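Local structure of polyketide synthase (Lyngbya majuscula 19L, 3QIT) at residues C17-G22 / A186-Q191; I35-L40 / G268-I273; R87-L92 / P117-E122; I124-P129 / A277-L282. The protein acts as the thioesterase domain of curacin A biosynthesis, forming the product's terminal alkene through decarboxylation and sulfate elimination. All coordinates share one frame; numbering follows the deposited sequence. Where two conformers were deposited one is given.

Contact 1. Residues C17-G22 / A186-Q191; sequences CLCSWG and AQRITQ
Arg188 meets Cys17 and Cys19 with the flat end of its side chain, a compact example of a buried guanidinium set against sulfur. Two sulfur contacts make up the interaction across the segments. Cys19 SG lies over one face of the guanidinium, 3.2 Å from Arg188 NH2, and also reaches the central carbon, with SG to Arg188 CZ at 3.7 Å. Cys17 SG approaches the edge instead, in the guanidinium plane, and stands 3.3 Å from Arg188 NH2. A single terminal nitrogen is thus touched from two different directions, in close packing without a hydrogen bond between the segments. Arg188 delivers it on a long arm: CG is anti to the backbone N (chi1 -172°), and the chain runs extended to NE.

The electrostatic ties come from beyond the pair. Arg188 NH2 forms a salt bridge to Asp60 and NE one to Glu6, while NH1 is hydrogen-bonded to Gln38. These partners fix the rotation of the group and probably keep it charged despite its burial.

The contact pins the last turn of helix 179-188 to strand 14-21, which lies between strands 5-11 and 55-59 at one side of the mixed sheet of this alpha/beta hydrolase fold.

Contact 2. Residues I35-L40 / G268-I273; sequences ILEQGL and GHNLHI
Glu37 and Asn270 are the residues whose CA atoms come nearest across the segments, 11.1 Å apart, with the 35-40 loop facing an inverse gamma turn centred on Asn270 that leads into helix 271-274. Side chains bridge this distance from opposite directions. Glu37 reaches out with its chain extended beyond CG, while the His272 ring comes forward from a first torsion that sets CG between the backbone N and the carbonyl carbon (chi1 59°). His272 NE2 donates to Glu37 OE1 at 2.8 Å, in a nearly straight bond (166°). The oxygen is met on its syn side and lies close to the ring plane, although carboxylate and ring are turned 50° apart.

In the alpha/beta hydrolase fold the loop after the last strand carries the histidine of the triad; here that is probably His269, which neighbours Asn270 and is hydrogen-bonded to Glu127. The His272 and Glu37 pair is a separate His-carboxylate interaction.

A water extends the link, 2.8 Å from Glu37 OE2 and 2.6 Å from Asn270 OD1. One face of the His272 ring is covered by Ile273 CG1, 3.8 Å above its centre, and the ring also meets that of His102.

Contact 3. Residues R87-L92 / P117-E122; sequences RVIQEL and PKKIKE
Lys119 and Ile89 illustrate how a lysine at the edge of a protein core can pack its methylenes on a buried side chain. The chain leaves the backbone with CG beside the backbone N and anti to the carbonyl carbon (chi1 -66°), and then runs straight as far as CE. At the start, Lys119 CB lies 4.4 Å from Ile89 CG2, a loose approach. CG keeps the same distance from that methyl, so the first half of the chain passes alongside it. CD makes the main touch: Lys119 CD to Ile89 CG2 is 3.5 Å, tighter than ordinary van der Waals contact, with the two side chains crossing at a slant. The next carbon passes to a second neighbour, Lys119 CE standing 4.1 Å from Gln90 NE2. A bend at chi4 (-63°) then swings NZ out of the line of the extended chain, 4.2 Å from Gln90 OE1, too far for a hydrogen bond.

Gln90 lies nearly perpendicular to the lysine. Its CB points away from the other segment, but a bend at chi2 folds the amide back, and NE2 is held there by a hydrogen bond to Asp86 O one turn earlier. Ile89, by contrast, is buried and also packs on Leu30 of strand 28-32.

The residues belong to two successive beta-alpha-beta crossovers of the alpha/beta hydrolase fold. Helix 78-91 connects strand 55-59 to strand 97-102, and helix 104-115 connects that strand to strand 120-126; the contact sets the end of the first helix against the 3-10 turn at 117-119 that leads into strand 120-126.

Contact 4. Residues I124-P129 / A277-L282; sequences ILVELP and AALASL
Val126 and Leu279 are brought together by their first torsions: Val126 holds CG1 anti to the backbone N (chi1 -175°), which puts CG2 anti to the carbonyl carbon, and Leu279 carries CG anti to its own N (chi1 -177°), straight out from the helix. The two side chains therefore meet tip to tip. Val126 CG2 sits against the fork of the leucine, 3.8 Å from Leu279 CD1 and 4.0 Å from Leu279 CD2, so that one methyl is shared between two. Ile124, two residues earlier and on the same side of the strand, adds a looser touch, with CG2 at 4.5 Å from Leu279 CD1. Leu282 lies one turn further along the helix; its CD2 comes to 5.0 Å of Ile124 CG2, partly covering it without direct contact.

The side chains that touch, Ile124, Val126 and Leu279, are apolar and buried, a textbook case of a helix laid on a beta-sheet through alternate strand residues. Past Val126 the chain changes character. Glu127 takes up left-handed helical backbone angles, and it is the probable acid of a Ser-His-Glu triad with Ser103 as its nucleophile.

Helix 276-284 lies over part of one face of the sheet, beside helix 43-51, where Leu282 also reaches Val237 of strand 234-239 and Leu279 touches Val45, whereas Leu125 on the opposite side of strand 120-126 packs on helix 104-115.

From the N terminus, strand 14-21 opens contact 1 and the loop at 35-40 opens contact 2. Contact 3 then opens and closes within both of their loops, tying helix 78-91 to the start of strand 120-126, whose far end opens contact 4. Contact 1 closes at 186-191, tying helix 179-188 to strand 14-21, before contacts 2 and 4 close at 268-273 and 277-282, so these three cross one another along the chain, while contacts 3 and 4 follow in series. Contacts 1 and 2 meet through Arg188 and Gln38. Contacts 2 and 4 meet through His269 and Glu127, and so join strand 120-126 and the C-terminal helices at the probable active site.

Contact 1. Residues C17-G22 / A186-Q191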
loop_
_atom_site.group_PDB
_atom_site.type_symbol
_atom_site.label_atom_id
_atom_site.label_comp_id
_atom_site.label_asym_id
_atom_site.label_seq_id
_atom_site.Cartn_x
_atom_site.Cartn_y
_atom_site.Cartn_z
ATOM N N CYS B 17 14.862 -10.312 -7.500
ATOM C CA CYS B 17 15.654 -11.467 -7.950
ATOM C C CYS B 17 14.802 -12.323 -8.883
ATOM O O CYS B 17 13.703 -12.755 -8.497
ATOM C CB CYS B 17 16.077 -12.336 -6.756
ATOM S SG CYS B 17 17.141 -13.731 -7.335
ATOM N N LEU B 18 15.293 -12.578 -10.103
ATOM C CA LEU B 18 14.609 -13.508 -11.009
ATOM C C LEU B 18 15.350 -14.834 -11.023
ATOM O O LEU B 18 16.495 -14.879 -11.443
ATOM C CB LEU B 18 14.611 -12.930 -12.431
ATOM C CG LEU B 18 13.870 -11.614 -12.672
ATOM C CD1 LEU B 18 13.933 -11.259 -14.179
ATOM C CD2 LEU B 18 12.442 -11.702 -12.218
ATOM N N CYS B 19 14.718 -15.907 -10.548
ATOM C CA CYS B 19 15.333 -17.223 -10.638
ATOM C C CYS B 19 14.945 -17.784 -11.987
ATOM O O CYS B 19 13.792 -17.647 -12.400
ATOM C CB CYS B 19 14.797 -18.164 -9.577
ATOM S SG CYS B 19 15.077 -17.609 -7.876
ATOM N N SER B 20 15.888 -18.382 -12.696
ATOM C CA SER B 20 15.557 -18.929 -14.002
ATOM C C SER B 20 16.266 -20.243 -14.294
ATOM O O SER B 20 17.358 -20.512 -13.779
ATOM C CB SER B 20 15.852 -17.917 -15.121
ATOM O OG SER B 20 17.242 -17.768 -15.314
ATOM N N TRP B 21 15.610 -21.061 -15.120
ATOM C CA TRP B 21 16.156 -22.326 -15.584
ATOM C C TRP B 21 15.934 -22.369 -17.080
ATOM O O TRP B 21 14.912 -21.890 -17.574
ATOM C CB TRP B 21 15.429 -23.522 -14.953
ATOM C CG TRP B 21 15.500 -23.606 -13.459
ATOM C CD1 TRP B 21 16.338 -24.381 -12.723
ATOM C CD2 TRP B 21 14.680 -22.894 -12.524
ATOM N NE1 TRP B 21 16.089 -24.202 -11.379
ATOM C CE2 TRP B 21 15.061 -23.312 -11.230
ATOM C CE3 TRP B 21 13.629 -21.978 -12.660
ATOM C CZ2 TRP B 21 14.458 -22.796 -10.062
ATOM C CZ3 TRP B 21 13.026 -21.459 -11.494
ATOM C CH2 TRP B 21 13.432 -21.894 -10.224
ATOM N N GLY B 22 16.896 -22.925 -17.806
ATOM C CA GLY B 22 16.719 -23.134 -19.246
ATOM C C GLY B 22 17.311 -22.016 -20.075
ATOM O O GLY B 22 17.846 -21.065 -19.524
ATOM N N ALA B 186 16.507 -24.060 2.320
ATOM C CA ALA B 186 16.963 -23.403 3.567
ATOM C C ALA B 186 18.286 -22.653 3.386
ATOM O O ALA B 186 18.469 -21.571 3.935
ATOM C CB ALA B 186 17.076 -24.432 4.709
ATOM N N GLN B 187 19.230 -23.270 2.661
ATOM C CA GLN B 187 20.491 -22.669 2.251
ATOM C C GLN B 187 20.296 -21.293 1.639
ATOM O O GLN B 187 21.009 -20.349 1.979
ATOM C CB GLN B 187 21.127 -23.636 1.217
ATOM C CG GLN B 187 22.445 -23.284 0.554
ATOM C CD GLN B 187 22.927 -24.454 -0.354
ATOM O OE1 GLN B 187 22.321 -24.749 -1.382
ATOM N NE2 GLN B 187 24.004 -25.112 0.042
ATOM N N ARG B 188 19.278 -21.158 0.798
ATOM C CA ARG B 188 19.056 -19.907 0.100
ATOM C C ARG B 188 18.477 -18.807 1.006
ATOM O O ARG B 188 18.751 -17.624 0.811
ATOM C CB ARG B 188 18.172 -20.130 -1.133
ATOM C CG ARG B 188 18.070 -18.901 -2.017
ATOM C CD ARG B 188 17.656 -19.277 -3.425
ATOM N NE ARG B 188 17.612 -18.101 -4.300
ATOM C CZ ARG B 188 16.540 -17.337 -4.530
ATOM N NH1 ARG B 188 15.389 -17.593 -3.926
ATOM N NH2 ARG B 188 16.632 -16.301 -5.373
ATOM N N ILE B 189 17.690 -19.217 1.996
ATOM C CA ILE B 189 16.938 -18.255 2.806
ATOM C C ILE B 189 17.305 -18.265 4.276
ATOM O O ILE B 189 16.478 -17.955 5.120
ATOM C CB ILE B 189 15.412 -18.383 2.623
ATOM C CG1 ILE B 189 14.901 -19.814 2.919
ATOM C CG2 ILE B 189 15.018 -17.860 1.203
ATOM C CD1 ILE B 189 13.353 -19.852 3.130
ATOM N N THR B 190 18.561 -18.575 4.570
ATOM C CA THR B 190 19.069 -18.373 5.940
ATOM C C THR B 190 20.315 -17.490 5.928
ATOM O O THR B 190 21.018 -17.397 4.903
ATOM C CB THR B 190 19.367 -19.686 6.664
ATOM O OG1 THR B 190 20.159 -20.542 5.821
ATOM C CG2 THR B 190 18.063 -20.391 7.038
ATOM N N GLN B 191 20.606 -16.882 7.079
ATOM C CA GLN B 191 21.778 -16.028 7.221
ATOM C C GLN B 191 22.190 -16.057 8.683
ATOM O O GLN B 191 21.320 -16.255 9.562
ATOM C CB GLN B 191 21.470 -14.591 6.773
ATOM C CG GLN B 191 20.529 -13.843 7.739
ATOM C CD GLN B 191 20.055 -12.477 7.248
ATOM O OE1 GLN B 191 19.368 -11.773 7.981
ATOM N NE2 GLN B 191 20.382 -12.119 6.011
#

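Contact 2. Residues I35-L40 / G268-I273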
loop_
_atom_site.group_PDB
_atom_site.type_symbol
_atom_site.label_atom_id
_atom_site.label_comp_id
_atom_site.label_asym_id
_atom_site.label_seq_id
_atom_site.Cartn_x
_atom_site.Cartn_y
_atom_site.Cartn_z
ATOM N N ILE B 35 2.961 -17.222 -0.352
ATOM C CA ILE B 35 3.503 -16.459 0.767
ATOM C C ILE B 35 4.550 -17.274 1.519
ATOM O O ILE B 35 4.401 -18.484 1.727
ATOM C CB ILE B 35 2.347 -15.974 1.718
ATOM C CG1 ILE B 35 2.820 -14.854 2.631
ATOM C CG2 ILE B 35 1.765 -17.120 2.541
ATOM C CD1 ILE B 35 3.036 -13.569 1.930
ATOM N N LEU B 36 5.597 -16.568 1.935
ATOM C CA LEU B 36 6.751 -17.114 2.662
ATOM C C LEU B 36 7.672 -17.988 1.831
ATOM O O LEU B 36 8.752 -18.333 2.295
ATOM C CB LEU B 36 6.339 -17.850 3.946
ATOM C CG LEU B 36 5.478 -17.037 4.880
ATOM C CD1 LEU B 36 5.281 -17.833 6.153
ATOM C CD2 LEU B 36 6.096 -15.671 5.161
ATOM N N GLU B 37 7.281 -18.321 0.605
ATOM C CA GLU B 37 8.174 -19.153 -0.239
ATOM C C GLU B 37 9.165 -18.320 -1.075
ATOM O O GLU B 37 9.551 -17.231 -0.657
ATOM C CB GLU B 37 7.368 -20.158 -1.061
ATOM C CG GLU B 37 6.704 -21.186 -0.122
ATOM C CD GLU B 37 6.124 -22.380 -0.845
ATOM O OE1 GLU B 37 6.897 -23.266 -1.276
ATOM O OE2 GLU B 37 4.885 -22.433 -0.956
ATOM N N GLN B 38 9.626 -18.850 -2.214
ATOM C CA GLN B 38 10.700 -18.190 -2.962
ATOM C C GLN B 38 10.717 -18.803 -4.348
ATOM O O GLN B 38 10.126 -19.863 -4.564
ATOM C CB GLN B 38 12.067 -18.441 -2.282
ATOM C CG GLN B 38 12.361 -19.915 -2.032
ATOM C CD GLN B 38 13.729 -20.141 -1.417
ATOM O OE1 GLN B 38 14.728 -19.570 -1.857
ATOM N NE2 GLN B 38 13.775 -20.961 -0.374
ATOM N N GLY B 39 11.370 -18.138 -5.285
ATOM C CA GLY B 39 11.370 -18.639 -6.677
ATOM C C GLY B 39 11.966 -20.017 -6.816
ATOM O O GLY B 39 11.486 -20.834 -7.615
ATOM N N LEU B 40 12.970 -20.310 -5.986
ATOM C CA LEU B 40 13.613 -21.621 -5.990
ATOM C C LEU B 40 12.650 -22.769 -5.656
ATOM O O LEU B 40 12.896 -23.882 -6.070
ATOM C CB LEU B 40 14.831 -21.625 -5.057
ATOM C CG LEU B 40 15.578 -22.933 -4.815
ATOM C CD1 LEU B 40 16.205 -23.469 -6.080
ATOM C CD2 LEU B 40 16.618 -22.758 -3.745
ATOM N N GLY B 268 -1.514 -32.816 -1.878
ATOM C CA GLY B 268 -2.205 -31.826 -1.046
ATOM C C GLY B 268 -2.064 -30.412 -1.594
ATOM O O GLY B 268 -2.084 -30.210 -2.800
ATOM N N HIS B 269 -1.970 -29.431 -0.696
ATOM C CA HIS B 269 -1.906 -28.039 -1.099
ATOM C C HIS B 269 -0.631 -27.730 -1.873
ATOM O O HIS B 269 -0.634 -26.915 -2.815
ATOM C CB HIS B 269 -1.989 -27.142 0.143
ATOM C CG HIS B 269 -1.889 -25.683 -0.166
ATOM N ND1 HIS B 269 -2.808 -25.027 -0.961
ATOM C CD2 HIS B 269 -0.991 -24.749 0.226
ATOM C CE1 HIS B 269 -2.465 -23.753 -1.059
ATOM N NE2 HIS B 269 -1.375 -23.556 -0.341
ATOM N N ASN B 270 0.449 -28.398 -1.487
ATOM C CA ASN B 270 1.765 -28.036 -2.000
ATOM C C ASN B 270 2.168 -28.843 -3.223
ATOM O O ASN B 270 3.161 -29.575 -3.223
ATOM C CB ASN B 270 2.772 -28.130 -0.862
ATOM C CG ASN B 270 2.545 -27.051 0.162
ATOM O OD1 ASN B 270 2.527 -25.858 -0.176
ATOM N ND2 ASN B 270 2.339 -27.451 1.405
ATOM N N LEU B 271 1.380 -28.682 -4.278
ATOM C CA LEU B 271 1.531 -29.487 -5.495
ATOM C C LEU B 271 2.842 -29.249 -6.236
ATOM O O LEU B 271 3.340 -30.131 -6.938
ATOM C CB LEU B 271 0.347 -29.250 -6.434
ATOM C CG LEU B 271 -1.018 -29.822 -6.035
ATOM C CD1 LEU B 271 -2.069 -29.432 -7.078
ATOM C CD2 LEU B 271 -0.986 -31.340 -5.857
ATOM N N HIS B 272 3.419 -28.060 -6.083
ATOM C CA HIS B 272 4.712 -27.777 -6.689
ATOM C C HIS B 272 5.814 -28.678 -6.136
ATOM O O HIS B 272 6.860 -28.844 -6.771
ATOM C CB HIS B 272 5.073 -26.282 -6.536
ATOM C CG HIS B 272 5.136 -25.815 -5.119
ATOM N ND1 HIS B 272 4.104 -26.012 -4.222
ATOM C CD2 HIS B 272 6.096 -25.140 -4.443
ATOM C CE1 HIS B 272 4.434 -25.488 -3.055
ATOM N NE2 HIS B 272 5.637 -24.953 -3.166
ATOM N N ILE B 273 5.553 -29.306 -4.981
ATOM C CA ILE B 273 6.494 -30.258 -4.404
ATOM C C ILE B 273 5.923 -31.684 -4.526
ATOM O O ILE B 273 6.628 -32.603 -4.983
ATOM C CB ILE B 273 6.786 -29.943 -2.914
ATOM C CG1 ILE B 273 7.184 -28.466 -2.747
ATOM C CG2 ILE B 273 7.845 -30.898 -2.345
ATOM C CD1 ILE B 273 8.347 -28.024 -3.604
HETATM O O HOH W 1 3.289 -23.662 0.927
#

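Contact 3. Residues R87-L92 / P117-E122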
loop_
_atom_site.group_PDB
_atom_site.type_symbol
_atom_site.label_atom_id
_atom_site.label_comp_id
_atom_site.label_asym_id
_atom_site.label_seq_id
_atom_site.Cartn_x
_atom_site.Cartn_y
_atom_site.Cartn_z
ATOM N N ARG B 87 6.009 -5.393 -13.720
ATOM C CA ARG B 87 7.370 -4.992 -14.095
ATOM C C ARG B 87 8.190 -6.157 -14.677
ATOM O O ARG B 87 8.897 -5.981 -15.672
ATOM C CB ARG B 87 8.097 -4.381 -12.890
ATOM C CG ARG B 87 9.530 -3.972 -13.183
ATOM C CD ARG B 87 9.557 -2.854 -14.231
ATOM N NE ARG B 87 10.916 -2.470 -14.587
ATOM C CZ ARG B 87 11.618 -3.035 -15.566
ATOM N NH1 ARG B 87 11.085 -4.014 -16.297
ATOM N NH2 ARG B 87 12.848 -2.613 -15.825
ATOM N N VAL B 88 8.077 -7.342 -14.065
ATOM C CA VAL B 88 8.781 -8.534 -14.540
ATOM C C VAL B 88 8.309 -8.896 -15.956
ATOM O O VAL B 88 9.131 -9.183 -16.837
ATOM C CB VAL B 88 8.559 -9.750 -13.593
ATOM C CG1 VAL B 88 9.148 -11.003 -14.228
ATOM C CG2 VAL B 88 9.222 -9.501 -12.218
ATOM N N ILE B 89 7.002 -8.839 -16.182
ATOM C CA ILE B 89 6.458 -9.127 -17.526
ATOM C C ILE B 89 7.006 -8.158 -18.565
ATOM O O ILE B 89 7.386 -8.571 -19.681
ATOM C CB ILE B 89 4.933 -9.142 -17.530
ATOM C CG1 ILE B 89 4.452 -10.359 -16.751
ATOM C CG2 ILE B 89 4.385 -9.226 -18.988
ATOM C CD1 ILE B 89 3.007 -10.281 -16.299
ATOM N N GLN B 90 7.084 -6.880 -18.199
ATOM C CA GLN B 90 7.622 -5.869 -19.109
ATOM C C GLN B 90 9.069 -6.172 -19.491
ATOM O O GLN B 90 9.536 -5.770 -20.556
ATOM C CB GLN B 90 7.519 -4.441 -18.531
ATOM C CG GLN B 90 6.120 -3.966 -18.080
ATOM C CD GLN B 90 4.970 -4.335 -19.018
ATOM O OE1 GLN B 90 4.962 -3.962 -20.198
ATOM N NE2 GLN B 90 3.973 -5.048 -18.480
ATOM N N GLU B 91 9.768 -6.903 -18.632
ATOM C CA GLU B 91 11.166 -7.254 -18.858
ATOM C C GLU B 91 11.320 -8.481 -19.766
ATOM O O GLU B 91 12.376 -8.683 -20.365
ATOM C CB GLU B 91 11.881 -7.465 -17.515
ATOM C CG GLU B 91 13.413 -7.480 -17.572
ATOM C CD GLU B 91 14.048 -6.120 -17.856
ATOM O OE1 GLU B 91 13.330 -5.096 -17.962
ATOM O OE2 GLU B 91 15.292 -6.089 -17.987
ATOM N N LEU B 92 10.270 -9.295 -19.859
ATOM C CA LEU B 92 10.309 -10.532 -20.642
ATOM C C LEU B 92 9.996 -10.247 -22.104
ATOM O O LEU B 92 9.508 -9.154 -22.425
ATOM C CB LEU B 92 9.341 -11.582 -20.045
ATOM C CG LEU B 92 9.694 -12.002 -18.612
ATOM C CD1 LEU B 92 8.609 -12.925 -18.021
ATOM C CD2 LEU B 92 11.080 -12.666 -18.533
ATOM N N PRO B 117 -4.338 -9.449 -20.398
ATOM C CA PRO B 117 -4.698 -10.716 -21.052
ATOM C C PRO B 117 -3.935 -11.034 -22.331
ATOM O O PRO B 117 -3.666 -12.203 -22.600
ATOM C CB PRO B 117 -6.198 -10.536 -21.354
ATOM C CG PRO B 117 -6.416 -9.072 -21.359
ATOM C CD PRO B 117 -5.509 -8.567 -20.270
ATOM N N LYS B 118 -3.573 -10.019 -23.122
ATOM C CA LYS B 118 -2.902 -10.295 -24.395
ATOM C C LYS B 118 -1.514 -10.907 -24.193
ATOM O O LYS B 118 -0.970 -11.543 -25.090
ATOM C CB LYS B 118 -2.813 -9.030 -25.252
ATOM C CG LYS B 118 -4.165 -8.426 -25.592
ATOM C CD LYS B 118 -3.982 -7.143 -26.395
ATOM C CE LYS B 118 -5.318 -6.494 -26.750
ATOM N NZ LYS B 118 -5.921 -5.802 -25.573
ATOM N N LYS B 119 -0.968 -10.746 -22.993
ATOM C CA LYS B 119 0.354 -11.260 -22.673
ATOM C C LYS B 119 0.370 -12.730 -22.248
ATOM O O LYS B 119 1.441 -13.320 -22.100
ATOM C CB LYS B 119 1.015 -10.367 -21.612
ATOM C CG LYS B 119 1.287 -8.952 -22.169
ATOM C CD LYS B 119 1.947 -8.022 -21.160
ATOM C CE LYS B 119 2.013 -6.585 -21.676
ATOM N NZ LYS B 119 2.846 -6.449 -22.908
ATOM N N ILE B 120 -0.803 -13.319 -22.074
ATOM C CA ILE B 120 -0.894 -14.635 -21.409
ATOM C C ILE B 120 -1.476 -15.676 -22.349
ATOM O O ILE B 120 -2.648 -15.590 -22.741
ATOM C CB ILE B 120 -1.765 -14.604 -20.121
ATOM C CG1 ILE B 120 -1.408 -13.440 -19.160
ATOM C CG2 ILE B 120 -1.714 -15.966 -19.392
ATOM C CD1 ILE B 120 0.071 -13.315 -18.763
ATOM N N LYS B 121 -0.662 -16.663 -22.714
ATOM C CA LYS B 121 -1.119 -17.750 -23.600
ATOM C C LYS B 121 -2.058 -18.697 -22.849
ATOM O O LYS B 121 -3.130 -19.074 -23.359
ATOM C CB LYS B 121 0.098 -18.517 -24.152
ATOM C CG LYS B 121 -0.204 -19.757 -24.987
ATOM C CD LYS B 121 1.112 -20.502 -25.264
ATOM C CE LYS B 121 1.036 -21.369 -26.525
ATOM N NZ LYS B 121 0.111 -22.510 -26.393
ATOM N N GLU B 122 -1.650 -19.089 -21.644
ATOM C CA GLU B 122 -2.464 -19.953 -20.772
ATOM C C GLU B 122 -2.192 -19.573 -19.329
ATOM O O GLU B 122 -1.056 -19.295 -18.967
ATOM C CB GLU B 122 -2.133 -21.440 -20.972
ATOM C CG GLU B 122 -2.917 -22.418 -20.038
ATOM C CD GLU B 122 -4.259 -22.886 -20.618
ATOM O OE1 GLU B 122 -4.420 -22.841 -21.854
ATOM O OE2 GLU B 122 -5.144 -23.319 -19.845
#

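Contact 4. Residues I124-P129 / A277-L282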
loop_
_atom_site.group_PDB
_atom_site.type_symbol
_atom_site.label_atom_id
_atom_site.label_comp_id
_atom_site.label_asym_id
_atom_site.label_seq_id
_atom_site.Cartn_x
_atom_site.Cartn_y
_atom_site.Cartn_z
ATOM N N ILE B 124 -2.391 -20.912 -15.532
ATOM C CA ILE B 124 -2.426 -22.181 -14.785
ATOM C C ILE B 124 -2.467 -21.815 -13.303
ATOM O O ILE B 124 -1.492 -21.263 -12.761
ATOM C CB ILE B 124 -1.200 -23.068 -15.111
ATOM C CG1 ILE B 124 -1.237 -23.414 -16.610
ATOM C CG2 ILE B 124 -1.250 -24.363 -14.279
ATOM C CD1 ILE B 124 0.077 -23.696 -17.217
ATOM N N LEU B 125 -3.611 -22.101 -12.671
ATOM C CA LEU B 125 -3.876 -21.655 -11.301
ATOM C C LEU B 125 -3.815 -22.844 -10.368
ATOM O O LEU B 125 -4.712 -23.679 -10.370
ATOM C CB LEU B 125 -5.250 -20.952 -11.233
ATOM C CG LEU B 125 -5.332 -19.775 -12.204
ATOM C CD1 LEU B 125 -6.758 -19.219 -12.217
ATOM C CD2 LEU B 125 -4.317 -18.683 -11.824
ATOM N N VAL B 126 -2.721 -22.949 -9.611
ATOM C CA VAL B 126 -2.527 -24.117 -8.753
ATOM C C VAL B 126 -2.960 -23.758 -7.352
ATOM O O VAL B 126 -2.397 -22.837 -6.745
ATOM C CB VAL B 126 -1.055 -24.582 -8.743
ATOM C CG1 VAL B 126 -0.895 -25.879 -7.934
ATOM C CG2 VAL B 126 -0.589 -24.828 -10.177
ATOM N N GLU B 127 -4.002 -24.442 -6.878
ATOM C CA GLU B 127 -4.549 -24.222 -5.528
ATOM C C GLU B 127 -4.957 -22.773 -5.295
ATOM O O GLU B 127 -4.481 -22.088 -4.367
ATOM C CB GLU B 127 -3.571 -24.738 -4.475
ATOM C CG GLU B 127 -3.544 -26.281 -4.439
ATOM C CD GLU B 127 -4.681 -26.844 -3.618
ATOM O OE1 GLU B 127 -4.753 -26.477 -2.414
ATOM O OE2 GLU B 127 -5.508 -27.630 -4.158
ATOM N N LEU B 128 -5.867 -22.311 -6.142
ATOM C CA LEU B 128 -6.392 -20.959 -6.069
ATOM C C LEU B 128 -7.283 -20.827 -4.848
ATOM O O LEU B 128 -8.212 -21.595 -4.688
ATOM C CB LEU B 128 -7.204 -20.652 -7.340
ATOM C CG LEU B 128 -7.810 -19.249 -7.375
ATOM C CD1 LEU B 128 -6.732 -18.190 -7.699
ATOM C CD2 LEU B 128 -8.975 -19.215 -8.377
ATOM N N PRO B 129 -6.974 -19.858 -3.961
ATOM C CA PRO B 129 -7.880 -19.660 -2.812
ATOM C C PRO B 129 -9.068 -18.768 -3.167
ATOM O O PRO B 129 -9.090 -18.135 -4.223
ATOM C CB PRO B 129 -6.979 -18.994 -1.760
ATOM C CG PRO B 129 -5.778 -18.453 -2.510
ATOM C CD PRO B 129 -5.780 -18.996 -3.923
ATOM N N ALA B 277 6.371 -33.325 -11.139
ATOM C CA ALA B 277 6.455 -33.856 -12.511
ATOM C C ALA B 277 5.098 -33.771 -13.215
ATOM O O ALA B 277 5.018 -33.411 -14.394
ATOM C CB ALA B 277 6.961 -35.284 -12.508
ATOM N N ALA B 278 4.032 -34.124 -12.494
ATOM C CA ALA B 278 2.677 -34.067 -13.051
ATOM C C ALA B 278 2.272 -32.652 -13.414
ATOM O O ALA B 278 1.630 -32.416 -14.450
ATOM C CB ALA B 278 1.654 -34.698 -12.080
ATOM N N LEU B 279 2.625 -31.687 -12.550
ATOM C CA LEU B 279 2.342 -30.309 -12.846
ATOM C C LEU B 279 3.126 -29.818 -14.080
ATOM O O LEU B 279 2.570 -29.152 -14.943
ATOM C CB LEU B 279 2.607 -29.443 -11.597
ATOM C CG LEU B 279 2.295 -27.964 -11.732
ATOM C CD1 LEU B 279 0.873 -27.700 -12.239
ATOM C CD2 LEU B 279 2.533 -27.335 -10.326
ATOM N N ALA B 280 4.401 -30.185 -14.190
ATOM C CA ALA B 280 5.178 -29.816 -15.372
ATOM C C ALA B 280 4.507 -30.378 -16.626
ATOM O O ALA B 280 4.394 -29.685 -17.649
ATOM C CB ALA B 280 6.599 -30.334 -15.257
ATOM N N SER B 281 4.072 -31.629 -16.523
ATOM C CA SER B 281 3.447 -32.325 -17.648
ATOM C C SER B 281 2.192 -31.590 -18.089
ATOM O O SER B 281 1.963 -31.385 -19.280
ATOM C CB SER B 281 3.104 -33.754 -17.256
ATOM O OG SER B 281 2.578 -34.448 -18.368
ATOM N N LEU B 282 1.390 -31.164 -17.113
ATOM C CA LEU B 282 0.184 -30.408 -17.414
ATOM C C LEU B 282 0.481 -29.067 -18.124
ATOM O O LEU B 282 -0.203 -28.682 -19.076
ATOM C CB LEU B 282 -0.588 -30.185 -16.119
ATOM C CG LEU B 282 -1.824 -29.326 -16.214
ATOM C CD1 LEU B 282 -2.849 -29.965 -17.154
ATOM C CD2 LEU B 282 -2.364 -29.252 -14.811
#